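PDB 4HL7: nicotinate phosphoribosyltransferase from Vibrio cholerae, which probably catalyses the ATP-driven transfer of the phosphoribosyl group of phosphoribosyl diphosphate to nicotinate, giving nicotinate mononucleotide, a step on the route to NAD. Local coordinates for residues L68-S71 against D72-H76; Q146-A149 against E150-A153; S247-V250 against A251-W255; Q331-E334 against L335-Y338; P400-L403 against A404-R408. One frame throughout, in Å; residues are numbered along the deposited sequence.

Interaction 1 of 5, residues L68-S71 against D72-H76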
loop_
_atom_site.group_PDB
_atom_site.type_symbol
_atom_site.label_atom_id
_atom_site.label_comp_id
_atom_site.label_asym_id
_atom_site.label_seq_id
_atom_site.Cartn_x
_atom_site.Cartn_y
_atom_site.Cartn_z
ATOM N N LEU A 68 -11.935 -17.745 6.843
ATOM C CA LEU A 68 -12.235 -16.476 7.515
ATOM C C LEU A 68 -13.543 -15.907 7.075
ATOM O O LEU A 68 -13.957 -16.081 5.915
ATOM C CB LEU A 68 -11.140 -15.436 7.240
ATOM C CG LEU A 68 -9.785 -15.814 7.801
ATOM C CD1 LEU A 68 -8.911 -14.562 7.633
ATOM C CD2 LEU A 68 -9.861 -16.250 9.270
ATOM N N ARG A 69 -14.201 -15.185 7.981
ATOM C CA ARG A 69 -15.494 -14.560 7.621
ATOM C C ARG A 69 -15.540 -13.165 8.203
ATOM O O ARG A 69 -14.885 -12.921 9.209
ATOM C CB ARG A 69 -16.643 -15.399 8.205
ATOM C CG ARG A 69 -16.656 -16.858 7.724
ATOM C CD ARG A 69 -17.220 -16.897 6.304
ATOM N NE ARG A 69 -17.468 -18.247 5.776
ATOM C CZ ARG A 69 -16.529 -19.041 5.239
ATOM N NH1 ARG A 69 -15.250 -18.661 5.172
ATOM N NH2 ARG A 69 -16.867 -20.226 4.769
ATOM N N PHE A 70 -16.363 -12.271 7.650
ATOM C CA PHE A 70 -16.649 -11.031 8.401
ATOM C C PHE A 70 -17.668 -11.338 9.484
ATOM O O PHE A 70 -18.742 -11.869 9.156
ATOM C CB PHE A 70 -17.196 -9.947 7.466
ATOM C CG PHE A 70 -16.149 -9.327 6.567
ATOM C CD1 PHE A 70 -15.312 -8.307 7.028
ATOM C CD2 PHE A 70 -15.976 -9.781 5.263
ATOM C CE1 PHE A 70 -14.346 -7.751 6.176
ATOM C CE2 PHE A 70 -15.015 -9.227 4.413
ATOM C CZ PHE A 70 -14.198 -8.195 4.860
ATOM N N SER A 71 -17.403 -10.922 10.726
ATOM C CA SER A 71 -18.329 -11.157 11.856
ATOM C C SER A 71 -19.312 -10.001 11.916
ATOM O O SER A 71 -19.106 -8.957 11.290
ATOM C CB SER A 71 -17.585 -11.260 13.174
ATOM O OG SER A 71 -17.116 -9.986 13.592
ATOM N N ASP A 72 -20.401 -10.154 12.660
ATOM C CA ASP A 72 -21.329 -9.018 12.765
ATOM C C ASP A 72 -20.648 -7.837 13.418
ATOM O O ASP A 72 -20.881 -6.691 13.014
ATOM C CB ASP A 72 -22.634 -9.410 13.490
ATOM C CG ASP A 72 -23.366 -10.483 12.761
ATOM O OD1 ASP A 72 -23.506 -11.582 13.339
ATOM O OD2 ASP A 72 -23.743 -10.253 11.574
ATOM N N ALA A 73 -19.743 -8.124 14.352
ATOM C CA ALA A 73 -18.962 -7.110 14.986
ATOM C C ALA A 73 -18.018 -6.378 14.036
ATOM O O ALA A 73 -17.783 -5.181 14.226
ATOM C CB ALA A 73 -18.176 -7.666 16.164
ATOM N N ASP A 74 -17.442 -7.087 13.053
ATOM C CA ASP A 74 -16.625 -6.412 12.048
ATOM C C ASP A 74 -17.497 -5.466 11.260
ATOM O O ASP A 74 -17.083 -4.335 10.914
ATOM C CB ASP A 74 -16.022 -7.422 11.073
ATOM C CG ASP A 74 -15.003 -8.358 11.735
ATOM O OD1 ASP A 74 -14.454 -8.016 12.790
ATOM O OD2 ASP A 74 -14.812 -9.459 11.207
ATOM N N ILE A 75 -18.672 -5.949 10.884
ATOM C CA ILE A 75 -19.589 -5.154 10.044
ATOM C C ILE A 75 -20.112 -3.925 10.810
ATOM O O ILE A 75 -20.184 -2.792 10.234
ATOM C CB ILE A 75 -20.740 -5.993 9.465
ATOM C CG1 ILE A 75 -20.176 -7.171 8.644
ATOM C CG2 ILE A 75 -21.613 -5.152 8.524
ATOM C CD1 ILE A 75 -19.430 -6.763 7.398
ATOM N N HIS A 76 -20.460 -4.135 12.074
ATOM C CA HIS A 76 -20.883 -3.055 12.988
ATOM C C HIS A 76 -19.776 -2.031 13.078
ATOM O O HIS A 76 -20.025 -0.802 13.022
ATOM C CB HIS A 76 -21.214 -3.584 14.400
ATOM C CG HIS A 76 -22.496 -4.443 14.475
ATOM N ND1 HIS A 76 -23.601 -4.210 13.684
ATOM C CD2 HIS A 76 -22.827 -5.554 15.295
ATOM C CE1 HIS A 76 -24.581 -5.122 13.991
ATOM N NE2 HIS A 76 -24.109 -5.943 14.965
HETATM O O HOH W 1 -13.035 -11.184 10.470
HETATM O O HOH W 2 -21.492 -11.310 9.228
#

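Interaction 2 of 5, residues Q146-A149 against E150-A153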
loop_
_atom_site.group_PDB
_atom_site.type_symbol
_atom_site.label_atom_id
_atom_site.label_comp_id
_atom_site.label_asym_id
_atom_site.label_seq_id
_atom_site.Cartn_x
_atom_site.Cartn_y
_atom_site.Cartn_z
ATOM N N GLN A 146 10.022 -18.795 10.490
ATOM C CA GLN A 146 10.869 -19.895 10.041
ATOM C C GLN A 146 12.351 -19.573 10.155
ATOM O O GLN A 146 13.170 -20.456 10.515
ATOM C CB GLN A 146 10.518 -20.334 8.648
ATOM C CG GLN A 146 9.536 -21.478 8.714
ATOM C CD GLN A 146 9.079 -21.990 7.377
ATOM O OE1 GLN A 146 7.918 -22.327 7.238
ATOM N NE2 GLN A 146 9.998 -22.116 6.401
ATOM N N ARG A 147 12.682 -18.306 9.916
ATOM C CA ARG A 147 14.087 -17.893 9.760
ATOM C C ARG A 147 14.607 -16.913 10.803
ATOM O O ARG A 147 15.824 -16.768 10.950
ATOM C CB ARG A 147 14.319 -17.406 8.347
ATOM C CG ARG A 147 14.113 -18.531 7.351
ATOM C CD ARG A 147 14.043 -18.040 5.932
ATOM N NE ARG A 147 13.911 -19.166 4.990
ATOM C CZ ARG A 147 14.050 -19.040 3.676
ATOM N NH1 ARG A 147 13.915 -20.090 2.876
ATOM N NH2 ARG A 147 14.321 -17.861 3.154
ATOM N N TRP A 148 13.718 -16.269 11.572
ATOM C CA TRP A 148 14.132 -15.237 12.514
ATOM C C TRP A 148 13.474 -15.408 13.823
ATOM O O TRP A 148 13.158 -14.452 14.507
ATOM C CB TRP A 148 13.869 -13.836 11.924
ATOM C CG TRP A 148 14.759 -13.633 10.732
ATOM C CD1 TRP A 148 14.500 -13.930 9.382
ATOM C CD2 TRP A 148 16.159 -13.193 10.769
ATOM N NE1 TRP A 148 15.604 -13.673 8.617
ATOM C CE2 TRP A 148 16.642 -13.245 9.398
ATOM C CE3 TRP A 148 17.013 -12.727 11.788
ATOM C CZ2 TRP A 148 17.914 -12.817 9.054
ATOM C CZ3 TRP A 148 18.324 -12.345 11.440
ATOM C CH2 TRP A 148 18.763 -12.409 10.103
ATOM N N ALA A 149 13.227 -16.662 14.173
ATOM C CA ALA A 149 12.457 -17.007 15.354
ATOM C C ALA A 149 13.221 -16.668 16.642
ATOM O O ALA A 149 12.619 -16.404 17.685
ATOM C CB ALA A 149 12.061 -18.490 15.294
ATOM N N GLU A 150 14.544 -16.572 16.561
ATOM C CA GLU A 150 15.342 -16.319 17.782
ATOM C C GLU A 150 15.576 -14.813 18.114
ATOM O O GLU A 150 16.246 -14.455 19.117
ATOM C CB GLU A 150 16.641 -17.172 17.767
ATOM C CG GLU A 150 17.668 -16.824 16.669
ATOM C CD GLU A 150 17.104 -16.667 15.228
ATOM O OE1 GLU A 150 16.213 -17.453 14.784
ATOM O OE2 GLU A 150 17.578 -15.753 14.517
ATOM N N VAL A 151 15.018 -13.925 17.304
ATOM C CA VAL A 151 15.125 -12.494 17.599
ATOM C C VAL A 151 14.685 -12.250 19.048
ATOM O O VAL A 151 13.643 -12.712 19.435
ATOM C CB VAL A 151 14.266 -11.652 16.633
ATOM C CG1 VAL A 151 14.201 -10.200 17.083
ATOM C CG2 VAL A 151 14.817 -11.783 15.224
ATOM N N PRO A 152 15.474 -11.504 19.845
ATOM C CA PRO A 152 14.995 -11.199 21.217
ATOM C C PRO A 152 13.621 -10.494 21.213
ATOM O O PRO A 152 13.431 -9.481 20.533
ATOM C CB PRO A 152 16.060 -10.248 21.760
ATOM C CG PRO A 152 17.255 -10.489 20.901
ATOM C CD PRO A 152 16.696 -10.754 19.521
ATOM N N ALA A 153 12.679 -11.006 22.000
ATOM C CA ALA A 153 11.303 -10.507 21.880
ATOM C C ALA A 153 11.168 -9.013 22.240
ATOM O O ALA A 153 10.303 -8.345 21.719
ATOM C CB ALA A 153 10.324 -11.371 22.669
HETATM O O HOH W 3 14.638 -19.060 13.155
HETATM O O HOH W 4 18.364 -15.906 11.856
HETATM O O HOH W 5 12.512 -15.011 20.307
#

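Interaction 3 of 5, residues S247-V250 against A251-W255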
loop_
_atom_site.group_PDB
_atom_site.type_symbol
_atom_site.label_atom_id
_atom_site.label_comp_id
_atom_site.label_asym_id
_atom_site.label_seq_id
_atom_site.Cartn_x
_atom_site.Cartn_y
_atom_site.Cartn_z
ATOM N N SER A 247 -7.862 6.864 -18.905
ATOM C CA SER A 247 -7.865 5.950 -17.759
ATOM C C SER A 247 -7.696 6.642 -16.383
ATOM O O SER A 247 -8.450 6.378 -15.444
ATOM C CB SER A 247 -6.787 4.891 -17.951
ATOM O OG SER A 247 -5.491 5.463 -17.999
ATOM N N GLN A 248 -6.720 7.557 -16.282
ATOM C CA GLN A 248 -6.420 8.149 -15.039
ATOM C C GLN A 248 -7.532 9.173 -14.666
ATOM O O GLN A 248 -8.011 9.235 -13.526
ATOM C CB GLN A 248 -5.064 8.821 -15.115
ATOM C CG GLN A 248 -4.719 9.567 -13.838
ATOM C CD GLN A 248 -3.270 10.003 -13.839
ATOM O OE1 GLN A 248 -2.488 9.578 -12.981
ATOM N NE2 GLN A 248 -2.902 10.808 -14.807
ATOM N N GLN A 249 -7.983 9.935 -15.649
ATOM C CA GLN A 249 -9.052 10.868 -15.393
ATOM C C GLN A 249 -10.353 10.219 -14.986
ATOM O O GLN A 249 -10.988 10.675 -14.012
ATOM C CB GLN A 249 -9.284 11.804 -16.592
ATOM C CG GLN A 249 -9.973 13.047 -16.034
ATOM C CD GLN A 249 -9.953 14.178 -16.988
ATOM O OE1 GLN A 249 -9.251 15.160 -16.799
ATOM N NE2 GLN A 249 -10.717 14.041 -18.027
ATOM N N VAL A 250 -10.741 9.164 -15.684
ATOM C CA VAL A 250 -11.980 8.446 -15.325
ATOM C C VAL A 250 -11.856 7.826 -13.931
ATOM O O VAL A 250 -12.799 7.860 -13.129
ATOM C CB VAL A 250 -12.367 7.381 -16.371
ATOM C CG1 VAL A 250 -13.437 6.455 -15.793
ATOM C CG2 VAL A 250 -12.776 8.077 -17.706
ATOM N N ALA A 251 -10.670 7.271 -13.624
ATOM C CA ALA A 251 -10.478 6.649 -12.308
ATOM C C ALA A 251 -10.609 7.735 -11.228
ATOM O O ALA A 251 -11.242 7.514 -10.164
ATOM C CB ALA A 251 -9.106 5.984 -12.234
ATOM N N LEU A 252 -10.023 8.937 -11.483
ATOM C CA LEU A 252 -10.245 10.042 -10.490
ATOM C C LEU A 252 -11.738 10.399 -10.302
ATOM O O LEU A 252 -12.210 10.546 -9.162
ATOM C CB LEU A 252 -9.439 11.323 -10.843
ATOM C CG LEU A 252 -7.880 11.204 -10.837
ATOM C CD1 LEU A 252 -7.287 12.343 -11.614
ATOM C CD2 LEU A 252 -7.442 11.254 -9.353
ATOM N N GLU A 253 -12.470 10.552 -11.396
ATOM C CA GLU A 253 -13.867 10.889 -11.324
ATOM C C GLU A 253 -14.680 9.809 -10.629
ATOM O O GLU A 253 -15.568 10.103 -9.835
ATOM C CB GLU A 253 -14.388 11.136 -12.771
ATOM C CG GLU A 253 -13.708 12.382 -13.346
ATOM C CD GLU A 253 -14.088 12.584 -14.794
ATOM O OE1 GLU A 253 -14.349 11.585 -15.453
ATOM O OE2 GLU A 253 -14.109 13.730 -15.247
ATOM N N ARG A 254 -14.408 8.552 -10.943
ATOM C CA ARG A 254 -15.255 7.470 -10.460
ATOM C C ARG A 254 -15.020 7.194 -8.978
ATOM O O ARG A 254 -15.897 6.685 -8.313
ATOM C CB ARG A 254 -15.008 6.205 -11.256
ATOM C CG ARG A 254 -15.684 6.347 -12.623
ATOM C CD ARG A 254 -16.222 5.044 -13.154
ATOM N NE ARG A 254 -17.540 5.254 -13.781
ATOM C CZ ARG A 254 -18.288 4.280 -14.274
ATOM N NH1 ARG A 254 -17.830 3.031 -14.254
ATOM N NH2 ARG A 254 -19.481 4.554 -14.824
ATOM N N TRP A 255 -13.844 7.526 -8.448
ATOM C CA TRP A 255 -13.670 7.407 -6.990
ATOM C C TRP A 255 -14.690 8.299 -6.274
ATOM O O TRP A 255 -15.295 7.928 -5.283
ATOM C CB TRP A 255 -12.238 7.805 -6.567
ATOM C CG TRP A 255 -11.981 7.544 -5.103
ATOM C CD1 TRP A 255 -12.024 8.435 -4.021
ATOM C CD2 TRP A 255 -11.760 6.235 -4.506
ATOM N NE1 TRP A 255 -11.783 7.740 -2.812
ATOM C CE2 TRP A 255 -11.569 6.435 -3.076
ATOM C CE3 TRP A 255 -11.663 4.954 -5.020
ATOM C CZ2 TRP A 255 -11.322 5.368 -2.206
ATOM C CZ3 TRP A 255 -11.381 3.899 -4.130
ATOM C CH2 TRP A 255 -11.207 4.119 -2.771
#

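Interaction 4 of 5, residues Q331-E334 against L335-Y338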
loop_
_atom_site.group_PDB
_atom_site.type_symbol
_atom_site.label_atom_id
_atom_site.label_comp_id
_atom_site.label_asym_id
_atom_site.label_seq_id
_atom_site.Cartn_x
_atom_site.Cartn_y
_atom_site.Cartn_z
ATOM N N GLN A 331 14.193 11.660 7.457
ATOM C CA GLN A 331 13.606 12.146 6.193
ATOM C C GLN A 331 12.282 12.964 6.441
ATOM O O GLN A 331 12.027 14.014 5.816
ATOM C CB GLN A 331 13.292 10.955 5.305
ATOM C CG GLN A 331 14.486 10.272 4.613
ATOM C CD GLN A 331 13.997 9.133 3.664
ATOM O OE1 GLN A 331 13.283 9.383 2.710
ATOM N NE2 GLN A 331 14.363 7.898 3.971
ATOM N N ALA A 332 11.476 12.484 7.361
ATOM C CA ALA A 332 10.176 13.091 7.612
ATOM C C ALA A 332 10.404 14.496 8.187
ATOM O O ALA A 332 9.796 15.481 7.708
ATOM C CB ALA A 332 9.366 12.233 8.547
ATOM N N LEU A 333 11.348 14.607 9.144
ATOM C CA LEU A 333 11.581 15.950 9.765
ATOM C C LEU A 333 12.071 16.965 8.747
ATOM O O LEU A 333 11.720 18.155 8.802
ATOM C CB LEU A 333 12.497 15.864 10.981
ATOM C CG LEU A 333 11.955 15.059 12.175
ATOM C CD1 LEU A 333 12.947 15.041 13.379
ATOM C CD2 LEU A 333 10.553 15.498 12.623
ATOM N N GLU A 334 12.925 16.530 7.834
ATOM C CA GLU A 334 13.387 17.393 6.738
ATOM C C GLU A 334 12.215 17.902 5.891
ATOM O O GLU A 334 12.191 19.091 5.446
ATOM C CB GLU A 334 14.367 16.619 5.838
ATOM C CG GLU A 334 15.020 17.462 4.773
ATOM C CD GLU A 334 15.896 16.648 3.820
ATOM O OE1 GLU A 334 16.739 17.301 3.175
ATOM O OE2 GLU A 334 15.728 15.393 3.702
ATOM N N LEU A 335 11.283 17.002 5.601
ATOM C CA LEU A 335 10.089 17.365 4.812
ATOM C C LEU A 335 9.214 18.310 5.625
ATOM O O LEU A 335 8.640 19.249 5.040
ATOM C CB LEU A 335 9.329 16.100 4.367
ATOM C CG LEU A 335 10.064 15.491 3.155
ATOM C CD1 LEU A 335 9.588 14.043 2.952
ATOM C CD2 LEU A 335 9.868 16.272 1.869
ATOM N N CYS A 336 9.136 18.079 6.958
ATOM C CA CYS A 336 8.370 19.004 7.846
ATOM C C CYS A 336 8.857 20.448 7.699
ATOM O O CYS A 336 8.053 21.360 7.556
ATOM C CB CYS A 336 8.514 18.621 9.302
ATOM S SG CYS A 336 7.613 17.126 9.786
ATOM N N GLU A 337 10.186 20.630 7.746
ATOM C CA GLU A 337 10.757 21.983 7.665
ATOM C C GLU A 337 10.506 22.610 6.301
ATOM O O GLU A 337 10.269 23.835 6.197
ATOM C CB GLU A 337 12.248 21.926 7.991
ATOM C CG GLU A 337 12.414 21.661 9.492
ATOM C CD GLU A 337 13.832 21.387 9.955
ATOM O OE1 GLU A 337 14.127 21.811 11.080
ATOM O OE2 GLU A 337 14.648 20.740 9.221
ATOM N N TYR A 338 10.642 21.813 5.249
ATOM C CA TYR A 338 10.553 22.324 3.909
ATOM C C TYR A 338 9.111 22.763 3.582
ATOM O O TYR A 338 8.918 23.679 2.800
ATOM C CB TYR A 338 10.952 21.266 2.890
ATOM C CG TYR A 338 11.192 21.788 1.479
ATOM C CD1 TYR A 338 12.423 22.372 1.129
ATOM C CD2 TYR A 338 10.218 21.668 0.485
ATOM C CE1 TYR A 338 12.656 22.842 -0.174
ATOM C CE2 TYR A 338 10.426 22.132 -0.800
ATOM C CZ TYR A 338 11.648 22.702 -1.147
ATOM O OH TYR A 338 11.831 23.110 -2.446
#

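Interaction 5 of 5, residues P400-L403 against A404-R408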
loop_
_atom_site.group_PDB
_atom_site.type_symbol
_atom_site.label_atom_id
_atom_site.label_comp_id
_atom_site.label_asym_id
_atom_site.label_seq_id
_atom_site.Cartn_x
_atom_site.Cartn_y
_atom_site.Cartn_z
ATOM N N PRO A 400 5.372 -5.627 -23.524
ATOM C CA PRO A 400 6.133 -4.393 -23.773
ATOM C C PRO A 400 5.491 -3.488 -24.869
ATOM O O PRO A 400 5.707 -2.259 -24.878
ATOM C CB PRO A 400 7.497 -4.914 -24.253
ATOM C CG PRO A 400 7.228 -6.287 -24.781
ATOM C CD PRO A 400 6.160 -6.836 -23.833
ATOM N N ILE A 401 4.725 -4.087 -25.769
ATOM C CA ILE A 401 3.990 -3.279 -26.803
ATOM C C ILE A 401 2.905 -2.448 -26.145
ATOM O O ILE A 401 2.715 -1.260 -26.457
ATOM C CB ILE A 401 3.402 -4.156 -27.923
ATOM C CG1 ILE A 401 4.499 -4.970 -28.596
ATOM C CG2 ILE A 401 2.563 -3.314 -28.913
ATOM C CD1 ILE A 401 4.058 -5.970 -29.694
ATOM N N PHE A 402 2.128 -3.046 -25.281
ATOM C CA PHE A 402 1.183 -2.250 -24.465
ATOM C C PHE A 402 1.842 -1.062 -23.738
ATOM O O PHE A 402 1.324 0.091 -23.744
ATOM C CB PHE A 402 0.415 -3.126 -23.474
ATOM C CG PHE A 402 -0.557 -2.377 -22.655
ATOM C CD1 PHE A 402 -1.898 -2.215 -23.106
ATOM C CD2 PHE A 402 -0.183 -1.801 -21.454
ATOM C CE1 PHE A 402 -2.799 -1.435 -22.334
ATOM C CE2 PHE A 402 -1.085 -1.035 -20.680
ATOM C CZ PHE A 402 -2.397 -0.871 -21.134
ATOM N N LEU A 403 2.967 -1.330 -23.083
ATOM C CA LEU A 403 3.602 -0.275 -22.308
ATOM C C LEU A 403 4.094 0.843 -23.238
ATOM O O LEU A 403 3.922 2.057 -22.905
ATOM C CB LEU A 403 4.770 -0.866 -21.490
ATOM C CG LEU A 403 5.564 0.178 -20.708
ATOM C CD1 LEU A 403 4.711 1.022 -19.740
ATOM C CD2 LEU A 403 6.749 -0.468 -19.952
ATOM N N ALA A 404 4.675 0.458 -24.377
ATOM C CA ALA A 404 5.176 1.438 -25.364
ATOM C C ALA A 404 3.987 2.314 -25.883
ATOM O O ALA A 404 4.072 3.563 -25.938
ATOM C CB ALA A 404 5.923 0.770 -26.518
ATOM N N ASN A 405 2.880 1.662 -26.219
ATOM C CA ASN A 405 1.702 2.424 -26.626
ATOM C C ASN A 405 1.156 3.376 -25.546
ATOM O O ASN A 405 0.794 4.529 -25.819
ATOM C CB ASN A 405 0.597 1.442 -27.051
ATOM C CG ASN A 405 -0.591 2.159 -27.600
ATOM O OD1 ASN A 405 -0.527 2.738 -28.696
ATOM N ND2 ASN A 405 -1.646 2.157 -26.858
ATOM N N LEU A 406 1.108 2.903 -24.331
ATOM C CA LEU A 406 0.627 3.705 -23.197
ATOM C C LEU A 406 1.542 4.941 -23.021
ATOM O O LEU A 406 1.069 6.060 -22.806
ATOM C CB LEU A 406 0.635 2.848 -21.901
ATOM C CG LEU A 406 0.252 3.631 -20.644
ATOM C CD1 LEU A 406 -1.242 4.010 -20.693
ATOM C CD2 LEU A 406 0.528 2.732 -19.415
ATOM N N LYS A 407 2.873 4.747 -23.127
ATOM C CA LYS A 407 3.786 5.888 -22.999
ATOM C C LYS A 407 3.487 6.870 -24.135
ATOM O O LYS A 407 3.356 8.088 -23.884
ATOM C CB LYS A 407 5.267 5.400 -23.116
ATOM C CG LYS A 407 5.718 4.699 -21.817
ATOM C CD LYS A 407 7.193 4.293 -21.981
ATOM C CE LYS A 407 7.675 3.607 -20.689
ATOM N NZ LYS A 407 9.030 2.977 -20.949
ATOM N N ARG A 408 3.350 6.365 -25.360
ATOM C CA ARG A 408 3.109 7.252 -26.500
ATOM C C ARG A 408 1.824 8.071 -26.270
ATOM O O ARG A 408 1.812 9.279 -26.534
ATOM C CB ARG A 408 3.054 6.480 -27.816
ATOM C CG ARG A 408 4.415 6.000 -28.258
ATOM C CD ARG A 408 4.354 5.483 -29.694
ATOM N NE ARG A 408 4.623 6.551 -30.624
ATOM C CZ ARG A 408 5.850 7.029 -30.841
ATOM N NH1 ARG A 408 6.894 6.488 -30.199
ATOM N NH2 ARG A 408 6.039 8.043 -31.694
HETATM O O HOH W 6 -1.499 0.887 -24.232
#

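Interaction 1 of 5, residues L68-S71 against D72-H76
Ser71 and Asp74 grip each other twice across the first turn of helix 72-81. Asp74 N donates to Ser71 OG at 3.0 Å, and Ser71 N returns the favour to Asp74 OD2 at 3.0 Å, in a bond that is practically straight (179°) although the NH meets the carboxylate from above its plane. Serine suits the place because its OG, set between its own backbone N and carbonyl carbon (chi1 73°), reaches forward over the first turn to the amide of Asp74. Ser71 O then takes Ile75 N at 3.1 Å, the first regular rung of the helix.

The close-packed side is formed by Phe70, Asp74 and Ile75. Phe70 CB rests 3.9 Å from Ile75 CD1, and Asp74 CB sits at the edge of the Phe70 ring; Leu93 of helix 87-93 touches both Phe70 and Ile75. Asp74 is buried but well supplied: a water that also donates to Arg69 O gives OD2 a second bond at 2.6 Å, and OD1 forms a salt bridge with Arg220, which probably favours the charged form.

The looser side belongs to Asp72, which is exposed; a water donates to Phe70 O and, weakly, to Asp72 OD2. Reciprocal bonds between the N-cap residue and the third residue after it define a capping box, here opening helix 72-81.

Interaction 2 of 5, residues Q146-A149 against E150-A153
Glu150 folds back over the chain that has just left helix 131-147, and its carboxylate reaches Ala149 N and Arg147 O through water. Its CB lies 3.6 Å from Ala149 C, simply as a neighbour in sequence. From there CG is placed between the backbone N and the carbonyl carbon (chi1 66°), and a second bend at chi2 (-48°) turns the chain back toward the helix end. CD consequently hangs 4.0 Å from Ala149 N. OE1 comes closer to that amide, but at a poor angle; a water accepts from Ala149 N at 3.0 Å and donates to OE1 at 2.8 Å instead. OE2 stands 4.1 Å from Trp148 CE3, with ring and carboxylate planes 41° apart, and shares a second water with Arg147 O. That water also lies over one face of the indole, toward its rim. A flexible acid suits this exposed corner, since both oxygens can accept hydrogen bonds from water near the end of a helix.

Trp148 to Val151 make a type I beta turn, closed by a weak bond from Val151 N to Trp148 O at 3.4 Å. Val151 CG2 packs 4.0 Å from Trp148 CB, near the plane of the indole at its edge; Trp148 and Val151, both buried, form the apolar side of the turn. The turn links helix 131-147 to helix 155-174; Trp148 meets Tyr368 edge-to-face, while Gln146 and Arg147 lie against helix 52-64.

Interaction 3 of 5, residues S247-V250 against A251-W255
Val250 and Arg254, one turn apart on the alpha-helix 247-258, lie side by side and point the same way. Val250 CG1, anti to the backbone N (chi1 166°), sits 3.9 Å from Arg254 CG, so the branched residue flanks the aliphatic part of the arginine. Bends at chi2 and chi3 then carry the guanidinium group onward to Tyr34, whose hydroxyl is bonded to NH1, and to Phe33, with which it makes a cation-pi contact. Arginine fits here because its carbons can pack along the helix while its charged end reaches another part of the protein.

Glu253 meets the backbone of Gln249: its CG lies 3.3 Å from Gln249 O and the chain runs extended beyond it, suiting an acid on a partly exposed flank. On another side, Leu252 CD1 only approaches Gln248 CG, at 4.4 Å; this leucine leans on Leu284 of helix 282-287, whereas Gln248 turns its NE2 to Asp279. The small Ala251 lets the helix come up to Phe235 and His238 of helix 232-241.

Four regular i to i+4 bonds join the segments and keep these orientations in step, among them Leu252 N to Gln248 O at 2.9 Å and Glu253 N to Gln249 O at 3.0 Å. In the last of the four, Arg254 N meets Val250 O at 2.8 Å, lying nearly along the C=O axis, with a C=O...N angle of 162°.

Interaction 4 of 5, residues Q331-E334 against L335-Y338
Cys336 lies over the preceding turn of its helix, with SG 4.4 Å from Leu333 CD2 and 3.4 Å from Ala332 O. The sulfur is beside its own backbone N (chi1 -73°), which turns it back toward that earlier turn. Leu335 behaves alike: its CB is 3.4 Å from Ala332 O and its CG 3.6 Å from Gln331 O, so the leucine covers carbonyl oxygens that are already engaged by the helix. Glu337 CG likewise passes 3.6 Å from Leu333 O before the extended chain carries the carboxylate outward.

Those carbonyls are set by the main chain. Cys336 N binds Ala332 O at 2.8 Å, Leu335 N binds Gln331 O at 3.1 Å, and Tyr338 N binds Glu334 O at 3.1 Å. This is helix 329-339, the crossover of a beta-alpha-beta unit between parallel strands 320-323 and 344-349 in the part of the chain related to TIM barrels.

Around it, residue type follows the surroundings. Apolar Leu335 and the small Ala332 and Cys336 sit on Phe347 of strand 344-349, and Leu333 inserts its branched end among Leu167, Ile171 and Phe179. On the outer flanks the long polar residues find distant partners: Glu337 OE2 forms a salt bridge with Arg174 of helix 155-174, while Tyr338 packs edge-to-face with Phe299 and bonds through its hydroxyl to Asp303 of helix 298-311.

Interaction 5 of 5, residues P400-L403 against A404-R408
Leu403 and Lys407 lie a turn apart on the alpha-helix 400-409, and their apolar parts cross at an angle. Lys407 CE comes to 4.0 Å from Leu403 CG. With its own CG anti to the carbonyl carbon (chi1 -76°), the lysine runs extended back along the helix, so that its methylenes follow Leu403, CG lying by Leu403 O and CE by the Leu403 branch. A second apolar pair, Phe402 CE2 with Leu406 CD2 at 4.3 Å, is looser; Gln239 of helix 232-241 touches both residues.

The main-chain bonds are the regular i to i+4 set: Ala404 N to Pro400 O, Asn405 N to Ile401 O, Leu406 N to Phe402 O and Lys407 N to Leu403 O, each 2.9 Å. Proline is well placed in the opening turn, where its missing NH costs the helix no bond. Just before it, Asp399 OD1 accepts from Phe402 N and, weakly, from Ile401 N. Ala404, small and buried, allows Leu419 of helix 416-427 to settle against this side along with Pro400.

Side-chain polarity gathers at Asn405, an amide that can accept and donate at once. Its OD1 accepts from Arg409. A water lying above one face of the Phe402 ring, toward its rim, accepts from Asn405 ND2 at 2.9 Å and donates to Phe402 O at 3.0 Å.

How the interactions relate
All five contacts are local, but their burial and chemistry differ. Interaction 1 starts a helix with a side-chain cap, whereas interaction 2 leaves one through a water-rich turn; their centres are 32 Å apart. Interactions 3, 4 and 5 are regular helix in the part of the chain related to TIM barrels. Interactions 1 and 4 pair buried residues with exposed ones, and interaction 4 turns an apolar side to the parallel sheet. In interaction 3 four of eight touching residues are buried and none exposed; in interaction 5 only two of eight are buried. Interactions 3 and 5 approach to about 5 Å between nearest atoms, and both rest on helix 232-241, which includes the predicted phosphohistidine site, His232, unmodified here.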